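Local coordinates for protein endo-1,4-beta-xylanase C (Paenibacillus barcinonensis, PDB 4XUO) that binds xylan through N-terminal CBM22 domains, of which this is the first, and hydrolyses the internal beta-1,4 linkages of that polysaccharide through its GH10 catalytic domain, at residues A[70-75]-A[151-156]. Numbering follows the deposited sequence.
Sequences EVVEIS and FQIRLV
Glu-73 O is gripped by two donors: Arg-154 N at 2.9 Å and a water at 3.0 Å. That water also hydrogen-bonds Ser-75 OG and accepts from Gln-152 NE2, tying three residues together on the face that carries Ser-75 and Gln-152. The amide reaches it on an extended chain, with Gln-152 CG anti to the backbone N (chi1 -178°). Glu-73 N returns a bond of 2.8 Å to Arg-154 O, its N-H...O angle 160°, and Ser-75 with Gln-152 forms a second two-bond pair. Hydrogen-bonded pairs thus alternate with the non-hydrogen-bonded pairs Val-72/Leu-155 and Ile-74/Ile-153, an antiparallel ladder whose strand directions differ by 161°. It joins neighbouring strands in one of the two antiparallel sheets of the CBM22 beta-sandwich, with strand 119-125 on the far side of strand 71-80. The face carrying Val-72, Ile-74, Ile-153 and Leu-155 turns toward the opposing sheet: Leu-135 there touches both Ile-74 and Phe-151. Ile-74 CG2 meets Phe-151 CE1 at 3.6 Å, the two side chains running side by side, while Trp-24 packs edge-to-face with the same ring. Ile-153 CG2 comes obliquely to Val-72 CB at 3.9 Å. At the other end, Val-156 N donates to Val-71 O at 2.8 Å, and Val-156 CG2 lies 3.7 Å from Glu-73 CB.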
loop_
_atom_site.group_PDB
_atom_site.type_symbol
_atom_site.label_atom_id
_atom_site.label_comp_id
_atom_site.label_asym_id
_atom_site.label_seq_id
_atom_site.Cartn_x
_atom_site.Cartn_y
_atom_site.Cartn_z
ATOM N N GLU A 70 8.352 -9.412 13.734
ATOM C CA GLU A 70 8.871 -8.046 13.600
ATOM C C GLU A 70 7.674 -7.115 13.649
ATOM O O GLU A 70 6.650 -7.408 13.044
ATOM C CB GLU A 70 9.628 -7.853 12.287
ATOM C CG GLU A 70 10.931 -8.640 12.182
ATOM C CD GLU A 70 11.753 -8.313 10.942
ATOM O OE1 GLU A 70 11.194 -8.230 9.828
ATOM O OE2 GLU A 70 12.984 -8.157 11.076
ATOM N N VAL A 71 7.778 -6.025 14.410
ATOM C CA VAL A 71 6.772 -4.945 14.302
ATOM C C VAL A 71 7.270 -3.890 13.333
ATOM O O VAL A 71 8.362 -3.322 13.514
ATOM C CB VAL A 71 6.471 -4.315 15.655
ATOM C CG1 VAL A 71 5.445 -3.210 15.493
ATOM C CG2 VAL A 71 5.950 -5.377 16.617
ATOM N N VAL A 72 6.484 -3.629 12.282
ATOM C CA VAL A 72 6.823 -2.596 11.299
ATOM C C VAL A 72 5.763 -1.493 11.224
ATOM O O VAL A 72 4.656 -1.638 11.726
ATOM C CB VAL A 72 7.071 -3.184 9.877
ATOM C CG1 VAL A 72 8.138 -4.277 9.955
ATOM C CG2 VAL A 72 5.788 -3.750 9.291
ATOM N N GLU A 73 6.157 -0.374 10.635
ATOM C CA GLU A 73 5.267 0.778 10.418
ATOM C C GLU A 73 5.188 1.130 8.919
ATOM O O GLU A 73 6.208 1.416 8.278
ATOM C CB GLU A 73 5.764 1.983 11.231
ATOM C CG GLU A 73 4.769 3.156 11.353
ATOM C CD GLU A 73 5.130 4.056 12.541
ATOM O OE1 GLU A 73 4.423 3.997 13.568
ATOM O OE2 GLU A 73 6.181 4.731 12.469
ATOM N N ILE A 74 3.952 1.073 8.380
ATOM C CA ILE A 74 3.640 1.247 6.974
ATOM C C ILE A 74 2.955 2.589 6.800
ATOM O O ILE A 74 1.976 2.861 7.497
ATOM C CB ILE A 74 2.717 0.119 6.455
ATOM C CG1 ILE A 74 3.393 -1.236 6.692
ATOM C CG2 ILE A 74 2.399 0.291 4.969
ATOM C CD1 ILE A 74 2.548 -2.457 6.401
ATOM N N SER A 75 3.483 3.418 5.911
ATOM C CA SER A 75 2.908 4.740 5.663
ATOM C C SER A 75 3.017 5.197 4.222
ATOM O O SER A 75 3.865 4.733 3.434
ATOM C CB SER A 75 3.583 5.779 6.541
ATOM O OG SER A 75 4.972 5.828 6.230
ATOM N N PHE A 151 5.802 6.290 -0.170
ATOM C CA PHE A 151 5.509 5.062 0.564
ATOM C C PHE A 151 6.737 4.612 1.343
ATOM O O PHE A 151 7.857 4.717 0.840
ATOM C CB PHE A 151 5.036 3.966 -0.401
ATOM C CG PHE A 151 4.781 2.637 0.270
ATOM C CD1 PHE A 151 3.617 2.402 0.978
ATOM C CD2 PHE A 151 5.715 1.627 0.171
ATOM C CE1 PHE A 151 3.392 1.183 1.601
ATOM C CE2 PHE A 151 5.508 0.399 0.786
ATOM C CZ PHE A 151 4.340 0.174 1.500
ATOM N N GLN A 152 6.529 4.160 2.579
ATOM C CA GLN A 152 7.637 3.739 3.457
ATOM C C GLN A 152 7.246 2.607 4.406
ATOM O O GLN A 152 6.129 2.558 4.891
ATOM C CB GLN A 152 8.120 4.947 4.276
ATOM C CG GLN A 152 9.290 4.715 5.211
ATOM C CD GLN A 152 9.660 5.991 5.981
ATOM O OE1 GLN A 152 10.349 6.848 5.454
ATOM N NE2 GLN A 152 9.168 6.134 7.194
ATOM N N ILE A 153 8.193 1.720 4.697
ATOM C CA ILE A 153 8.035 0.735 5.731
ATOM C C ILE A 153 9.294 0.860 6.616
ATOM O O ILE A 153 10.399 0.784 6.090
ATOM C CB ILE A 153 7.947 -0.704 5.175
ATOM C CG1 ILE A 153 6.756 -0.850 4.219
ATOM C CG2 ILE A 153 7.879 -1.692 6.313
ATOM C CD1 ILE A 153 6.511 -2.269 3.714
ATOM N N ARG A 154 9.080 1.029 7.921
ATOM C CA ARG A 154 10.149 1.221 8.923
ATOM C C ARG A 154 10.030 0.118 9.988
ATOM O O ARG A 154 8.938 -0.298 10.375
ATOM C CB ARG A 154 10.016 2.638 9.555
ATOM C CG ARG A 154 11.074 2.990 10.601
ATOM C CD ARG A 154 10.683 4.239 11.383
ATOM N NE ARG A 154 10.745 5.421 10.534
ATOM C CZ ARG A 154 11.835 6.163 10.346
ATOM N NH1 ARG A 154 12.988 5.864 10.953
ATOM N NH2 ARG A 154 11.771 7.219 9.545
ATOM N N LEU A 155 11.157 -0.386 10.472
ATOM C CA LEU A 155 11.140 -1.366 11.552
ATOM C C LEU A 155 10.944 -0.624 12.868
ATOM O O LEU A 155 11.728 0.295 13.198
ATOM C CB LEU A 155 12.457 -2.155 11.578
ATOM C CG LEU A 155 12.536 -3.357 12.547
ATOM C CD1 LEU A 155 11.548 -4.480 12.296
ATOM C CD2 LEU A 155 13.957 -3.893 12.503
ATOM N N VAL A 156 9.903 -1.011 13.587
ATOM C CA VAL A 156 9.595 -0.456 14.904
ATOM C C VAL A 156 10.316 -1.249 15.990
ATOM O O VAL A 156 10.967 -0.640 16.859
ATOM C CB VAL A 156 8.080 -0.451 15.220
ATOM C CG1 VAL A 156 7.837 0.114 16.627
ATOM C CG2 VAL A 156 7.330 0.390 14.193
HETATM O O HOH W 1 6.805 4.317 7.653
#